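Local coordinates for protein RNA polymerase II subunit B1 CTD phosphatase RTR1 (PDB 5C2Y) that removes phosphate from serines in the heptapeptide repeats of the RNA polymerase II C-terminal domain, regulating the polymerase during transcription, at residues K48-L53 with F163-R168; L36-L41 with K54-F59. All coordinates share one frame; numbering follows the deposited sequence.

One short helix, 50-56, serves both contacts, and the pair illustrates how a helix can use polar residues at one end and apolar ones at the other. Interaction 1 joins its N-terminal turn to the late helix 163-170 through charged side chains at the surface; interaction 2 buries its C-terminal end against helix 28-42. Their centres lie about 16 Å apart, yet they touch directly: Lys54 NZ of interaction 2 is 3.0 Å from Glu165 OE2 of interaction 1, a salt bridge. The zinc ion, held by Cys78, Cys83, Cys117 and His121, is about 10 Å from the side chain of Glu164, whereas interaction 2 is remote from it.

Interaction 1 (K48-L53 with F163-R168); sequences KDEKTL and FEELLR
Glu50 and Glu165 mark the closest backbone approach between helices 50-56 and 163-170, their CA atoms 9.1 Å apart, so side chains have to span the gap. The motif that does so is an interhelical salt bridge at the protein surface, between Glu50 and Arg168, in this largely helical, strand-free zinc-finger protein. Beyond CG the chain of Glu50 runs extended (chi2 -168°), carrying its carboxylate out to the second helix, while Arg168 comes to meet it from the opposite direction. NH2 of Arg168 does most of the gripping: it gives the straighter bond to Glu50 OE2 at 3.1 Å, in the guanidinium plane and on the syn lone pair, and a shorter but bent and weak one to Glu50 OE1 at 2.7 Å. NH1 adds a long, weak bond to the same OE2. The two flat groups are turned 37° from each other, so the pairing is not a coplanar one. On one face of the guanidinium sits the backbone O of Glu164.

Two further glutamates stand close to Glu50. Glu164 CG touches Glu50 OE2 at 3.2 Å. Glu164 OE1 lies 4.1 Å from Glu50 OE2, and Glu165 OE2 stands as far from Glu50 OE1. Arg168 and Lys54, which forms a salt bridge with Glu165 OE2, probably offset this gathering of negative charge, while Glu164 OE1 is held by a hydrogen bond with Tyr80 OH.

The helix that presents Glu50 begins with an N-cap: Asp49 turns its carboxylate back on the first turn, and its OD1 takes bonds from both Thr52 N at 3.0 Å and Thr52 OG1 at 2.8 Å.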
loop_
_atom_site.group_PDB
_atom_site.type_symbol
_atom_site.label_atom_id
_atom_site.label_comp_id
_atom_site.label_asym_id
_atom_site.label_seq_id
_atom_site.Cartn_x
_atom_site.Cartn_y
_atom_site.Cartn_z
ATOM N N LYS A 48 -9.147 -2.686 4.759
ATOM C CA LYS A 48 -9.846 -3.208 5.922
ATOM C C LYS A 48 -8.827 -3.622 7.002
ATOM O O LYS A 48 -9.027 -3.369 8.183
ATOM C CB LYS A 48 -10.755 -4.375 5.498
ATOM C CG LYS A 48 -11.543 -5.038 6.613
ATOM C CD LYS A 48 -12.616 -4.130 7.174
ATOM C CE LYS A 48 -13.356 -4.796 8.324
ATOM N NZ LYS A 48 -13.888 -3.819 9.320
ATOM N N ASP A 49 -7.705 -4.194 6.582
ATOM C CA ASP A 49 -6.786 -4.809 7.520
ATOM C C ASP A 49 -5.412 -5.147 6.928
ATOM O O ASP A 49 -5.173 -4.995 5.731
ATOM C CB ASP A 49 -7.414 -6.080 8.061
ATOM C CG ASP A 49 -7.837 -7.029 6.957
ATOM O OD1 ASP A 49 -7.355 -6.883 5.807
ATOM O OD2 ASP A 49 -8.640 -7.940 7.246
ATOM N N GLU A 50 -4.526 -5.658 7.770
ATOM C CA GLU A 50 -3.152 -5.910 7.364
ATOM C C GLU A 50 -3.027 -7.005 6.323
ATOM O O GLU A 50 -2.089 -7.018 5.524
ATOM C CB GLU A 50 -2.332 -6.269 8.582
ATOM C CG GLU A 50 -2.454 -5.255 9.690
ATOM C CD GLU A 50 -1.409 -5.485 10.750
ATOM O OE1 GLU A 50 -0.906 -6.629 10.795
ATOM O OE2 GLU A 50 -1.088 -4.537 11.510
ATOM N N LYS A 51 -3.982 -7.924 6.341
ATOM C CA LYS A 51 -4.025 -9.063 5.427
ATOM C C LYS A 51 -4.276 -8.592 3.998
ATOM O O LYS A 51 -3.737 -9.130 3.026
ATOM C CB LYS A 51 -5.117 -10.033 5.895
ATOM C CG LYS A 51 -5.207 -11.365 5.185
ATOM C CD LYS A 51 -6.148 -12.311 5.956
ATOM C CE LYS A 51 -7.490 -11.645 6.314
ATOM N NZ LYS A 51 -7.533 -11.073 7.706
ATOM N N THR A 52 -5.097 -7.560 3.876
ATOM C CA THR A 52 -5.415 -7.005 2.572
ATOM C C THR A 52 -4.220 -6.204 2.052
ATOM O O THR A 52 -3.775 -6.421 0.916
ATOM C CB THR A 52 -6.682 -6.139 2.643
ATOM O OG1 THR A 52 -7.777 -6.960 3.056
ATOM C CG2 THR A 52 -7.012 -5.543 1.301
ATOM N N LEU A 53 -3.676 -5.314 2.890
ATOM C CA LEU A 53 -2.486 -4.553 2.511
ATOM C C LEU A 53 -1.350 -5.493 2.099
ATOM O O LEU A 53 -0.658 -5.228 1.115
ATOM C CB LEU A 53 -2.037 -3.636 3.644
ATOM C CG LEU A 53 -0.846 -2.705 3.366
ATOM C CD1 LEU A 53 -1.099 -1.799 2.188
ATOM C CD2 LEU A 53 -0.543 -1.858 4.561
ATOM N N PHE A 163 5.519 -3.108 9.087
ATOM C CA PHE A 163 6.385 -2.576 10.123
ATOM C C PHE A 163 5.779 -2.923 11.459
ATOM O O PHE A 163 6.475 -3.372 12.374
ATOM C CB PHE A 163 6.566 -1.071 9.969
ATOM C CG PHE A 163 7.475 -0.454 10.991
ATOM C CD1 PHE A 163 8.594 -1.118 11.440
ATOM C CD2 PHE A 163 7.225 0.818 11.478
ATOM C CE1 PHE A 163 9.430 -0.529 12.375
ATOM C CE2 PHE A 163 8.058 1.405 12.406
ATOM C CZ PHE A 163 9.155 0.735 12.851
ATOM N N GLU A 164 4.467 -2.771 11.554
ATOM C CA GLU A 164 3.810 -2.967 12.832
ATOM C C GLU A 164 3.748 -4.448 13.205
ATOM O O GLU A 164 3.444 -4.776 14.337
ATOM C CB GLU A 164 2.412 -2.321 12.831
ATOM C CG GLU A 164 1.506 -2.716 11.686
ATOM C CD GLU A 164 1.728 -1.920 10.402
ATOM O OE1 GLU A 164 0.781 -1.236 9.949
ATOM O OE2 GLU A 164 2.837 -2.013 9.829
ATOM N N GLU A 165 4.081 -5.342 12.278
ATOM C CA GLU A 165 4.256 -6.751 12.626
ATOM C C GLU A 165 5.565 -6.948 13.369
ATOM O O GLU A 165 5.660 -7.788 14.254
ATOM C CB GLU A 165 4.242 -7.649 11.391
ATOM C CG GLU A 165 2.930 -7.676 10.647
ATOM C CD GLU A 165 2.932 -8.634 9.447
ATOM O OE1 GLU A 165 4.017 -9.009 8.970
ATOM O OE2 GLU A 165 1.836 -8.998 8.967
ATOM N N LEU A 166 6.593 -6.189 13.004
ATOM C CA LEU A 166 7.866 -6.321 13.702
ATOM C C LEU A 166 7.803 -5.683 15.091
ATOM O O LEU A 166 8.283 -6.247 16.062
ATOM C CB LEU A 166 9.011 -5.712 12.885
ATOM C CG LEU A 166 9.484 -6.501 11.654
ATOM C CD1 LEU A 166 10.808 -5.950 11.182
ATOM C CD2 LEU A 166 9.577 -8.012 11.875
ATOM N N LEU A 167 7.214 -4.501 15.186
ATOM C CA LEU A 167 7.011 -3.865 16.477
ATOM C C LEU A 167 6.335 -4.786 17.486
ATOM O O LEU A 167 6.822 -4.964 18.602
ATOM C CB LEU A 167 6.173 -2.608 16.300
ATOM C CG LEU A 167 6.844 -1.540 15.452
ATOM C CD1 LEU A 167 6.056 -0.268 15.603
ATOM C CD2 LEU A 167 8.295 -1.344 15.886
ATOM N N ARG A 168 5.199 -5.356 17.082
ATOM C CA ARG A 168 4.465 -6.336 17.889
ATOM C C ARG A 168 5.337 -7.475 18.382
ATOM O O ARG A 168 5.380 -7.756 19.576
ATOM C CB ARG A 168 3.308 -6.930 17.093
ATOM C CG ARG A 168 2.062 -6.121 17.200
ATOM C CD ARG A 168 0.852 -6.894 16.759
ATOM N NE ARG A 168 0.905 -7.178 15.341
ATOM C CZ ARG A 168 0.359 -6.401 14.420
ATOM N NH1 ARG A 168 -0.276 -5.291 14.781
ATOM N NH2 ARG A 168 0.450 -6.735 13.143
#

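Interaction 2 (L36-L41 with K54-F59); sequences LEIIGL and KYLGRF. With SO4 (sulfate ion), chain D.
Ile38, on helix 28-42, meets Leu56 and Phe59 with two different branches, and these three buried side chains make the whole contact. It is apolar packing of one helix against the region where helix 50-56 gives way to Phe59. CG2 of Ile38, placed anti to its backbone nitrogen, reaches Leu56 CD1 at 3.7 Å, the two chains sliding past each other in opposite directions. The longer branch takes another course: with CG1 beside the nitrogen (chi1 -65°) and chi2 extended, CD1 ends against the root of Phe59, 3.6 Å from its CB and 3.7 Å from its CG. Ile38 and Phe59 cross at about a right angle, and the methyl comes up obliquely to the ring. Ile12 of helix 9-17 also packs on Leu56, and Leu137 on Phe59, joining the contact to a wider hydrophobic core.

At the start of 54-59, Lys54 is directed to other partners. Its bent chain brings NZ to a sulfate ion, probably from the crystallisation liquor, with a hydrogen bond of 2.8 Å to sulfate O2, and NZ also forms a salt bridge with Glu165. Replacing it with a methionine would probably leave both the Glu165 carboxylate and the bound sulfate without this cationic mate.

Between 36-41 and 54-59 no hydrogen bond or charge pair is made, so their association rests on methyl groups packed against one another and against the CB and ring root of Phe59, and is probably driven by keeping these surfaces from water.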
loop_
_atom_site.group_PDB
_atom_site.type_symbol
_atom_site.label_atom_id
_atom_site.label_comp_id
_atom_site.label_asym_id
_atom_site.label_seq_id
_atom_site.Cartn_x
_atom_site.Cartn_y
_atom_site.Cartn_z
ATOM N N LEU A 36 -5.067 0.141 -12.202
ATOM C CA LEU A 36 -5.892 1.326 -11.912
ATOM C C LEU A 36 -7.188 0.936 -11.229
ATOM O O LEU A 36 -7.853 1.766 -10.600
ATOM C CB LEU A 36 -6.202 2.126 -13.174
ATOM C CG LEU A 36 -4.994 2.683 -13.929
ATOM C CD1 LEU A 36 -5.462 3.362 -15.195
ATOM C CD2 LEU A 36 -4.159 3.639 -13.074
ATOM N N GLU A 37 -7.547 -0.333 -11.336
ATOM C CA GLU A 37 -8.737 -0.793 -10.645
ATOM C C GLU A 37 -8.509 -0.912 -9.148
ATOM O O GLU A 37 -9.373 -0.531 -8.362
ATOM C CB GLU A 37 -9.222 -2.128 -11.215
ATOM C CG GLU A 37 -10.117 -1.951 -12.434
ATOM C CD GLU A 37 -11.395 -1.181 -12.116
ATOM O OE1 GLU A 37 -11.742 -1.056 -10.927
ATOM O OE2 GLU A 37 -12.052 -0.685 -13.051
ATOM N N ILE A 38 -7.353 -1.444 -8.756
ATOM C CA ILE A 38 -6.982 -1.497 -7.335
ATOM C C ILE A 38 -6.818 -0.090 -6.750
ATOM O O ILE A 38 -7.404 0.238 -5.722
ATOM C CB ILE A 38 -5.685 -2.289 -7.127
ATOM C CG1 ILE A 38 -5.897 -3.750 -7.512
ATOM C CG2 ILE A 38 -5.261 -2.215 -5.694
ATOM C CD1 ILE A 38 -4.634 -4.490 -7.721
ATOM N N ILE A 39 -6.025 0.742 -7.424
ATOM C CA ILE A 39 -5.814 2.121 -6.995
ATOM C C ILE A 39 -7.119 2.912 -6.970
ATOM O O ILE A 39 -7.303 3.782 -6.119
ATOM C CB ILE A 39 -4.794 2.822 -7.893
ATOM C CG1 ILE A 39 -3.436 2.138 -7.735
ATOM C CG2 ILE A 39 -4.686 4.288 -7.541
ATOM C CD1 ILE A 39 -2.332 2.833 -8.439
ATOM N N GLY A 40 -8.037 2.598 -7.884
ATOM C CA GLY A 40 -9.361 3.177 -7.818
ATOM C C GLY A 40 -10.013 2.805 -6.497
ATOM O O GLY A 40 -10.729 3.586 -5.886
ATOM N N LEU A 41 -9.748 1.593 -6.040
ATOM C CA LEU A 41 -10.348 1.086 -4.814
ATOM C C LEU A 41 -9.720 1.704 -3.557
ATOM O O LEU A 41 -10.390 1.899 -2.537
ATOM C CB LEU A 41 -10.214 -0.435 -4.781
ATOM C CG LEU A 41 -11.378 -1.306 -4.326
ATOM C CD1 LEU A 41 -12.501 -1.246 -5.317
ATOM C CD2 LEU A 41 -10.890 -2.726 -4.196
ATOM N N LYS A 54 -1.183 -6.592 2.838
ATOM C CA LYS A 54 -0.158 -7.584 2.555
ATOM C C LYS A 54 -0.462 -8.335 1.276
ATOM O O LYS A 54 0.422 -8.568 0.447
ATOM C CB LYS A 54 -0.036 -8.574 3.714
ATOM C CG LYS A 54 0.891 -8.134 4.837
ATOM C CD LYS A 54 0.434 -8.661 6.192
ATOM C CE LYS A 54 0.548 -10.174 6.317
ATOM N NZ LYS A 54 1.952 -10.631 6.434
ATOM N N TYR A 55 -1.718 -8.740 1.125
ATOM C CA TYR A 55 -2.131 -9.460 -0.070
ATOM C C TYR A 55 -1.849 -8.617 -1.302
ATOM O O TYR A 55 -1.403 -9.112 -2.338
ATOM C CB TYR A 55 -3.621 -9.809 0.008
ATOM C CG TYR A 55 -4.241 -10.239 -1.303
ATOM C CD1 TYR A 55 -3.943 -11.472 -1.856
ATOM C CD2 TYR A 55 -5.129 -9.412 -1.983
ATOM C CE1 TYR A 55 -4.494 -11.870 -3.052
ATOM C CE2 TYR A 55 -5.694 -9.812 -3.183
ATOM C CZ TYR A 55 -5.374 -11.044 -3.706
ATOM O OH TYR A 55 -5.926 -11.463 -4.896
ATOM N N LEU A 56 -2.116 -7.331 -1.147
ATOM C CA LEU A 56 -2.023 -6.328 -2.192
ATOM C C LEU A 56 -0.643 -6.236 -2.836
ATOM O O LEU A 56 -0.520 -5.944 -4.028
ATOM C CB LEU A 56 -2.395 -5.002 -1.569
ATOM C CG LEU A 56 -2.899 -3.816 -2.333
ATOM C CD1 LEU A 56 -4.364 -4.009 -2.607
ATOM C CD2 LEU A 56 -2.657 -2.624 -1.432
ATOM N N GLY A 57 0.395 -6.475 -2.039
ATOM C CA GLY A 57 1.768 -6.457 -2.521
ATOM C C GLY A 57 2.090 -7.201 -3.818
ATOM O O GLY A 57 2.989 -6.774 -4.556
ATOM N N ARG A 58 1.381 -8.301 -4.095
ATOM C CA ARG A 58 1.531 -9.047 -5.354
ATOM C C ARG A 58 1.433 -8.168 -6.580
ATOM O O ARG A 58 2.039 -8.465 -7.615
ATOM C CB ARG A 58 0.452 -10.118 -5.517
ATOM C CG ARG A 58 0.352 -11.088 -4.422
ATOM C CD ARG A 58 -1.061 -11.502 -4.250
ATOM N NE ARG A 58 -1.142 -12.418 -3.133
ATOM C CZ ARG A 58 -1.092 -13.733 -3.268
ATOM N NH1 ARG A 58 -0.982 -14.274 -4.482
ATOM N NH2 ARG A 58 -1.169 -14.505 -2.196
ATOM N N PHE A 59 0.630 -7.113 -6.456
ATOM C CA PHE A 59 0.131 -6.361 -7.597
ATOM C C PHE A 59 0.863 -5.062 -7.819
ATOM O O PHE A 59 0.635 -4.398 -8.826
ATOM C CB PHE A 59 -1.359 -6.053 -7.410
ATOM C CG PHE A 59 -2.226 -7.275 -7.261
ATOM C CD1 PHE A 59 -2.504 -8.090 -8.353
ATOM C CD2 PHE A 59 -2.788 -7.593 -6.041
ATOM C CE1 PHE A 59 -3.312 -9.200 -8.216
ATOM C CE2 PHE A 59 -3.594 -8.699 -5.904
ATOM C CZ PHE A 59 -3.853 -9.502 -6.987
HETATM S S SO4 D . 1.735 -13.822 6.049
HETATM O O1 SO4 D . 1.472 -13.545 7.462
HETATM O O2 SO4 D . 2.923 -13.091 5.618
HETATM O O3 SO4 D . 0.565 -13.416 5.271
HETATM O O4 SO4 D . 1.950 -15.252 5.840
#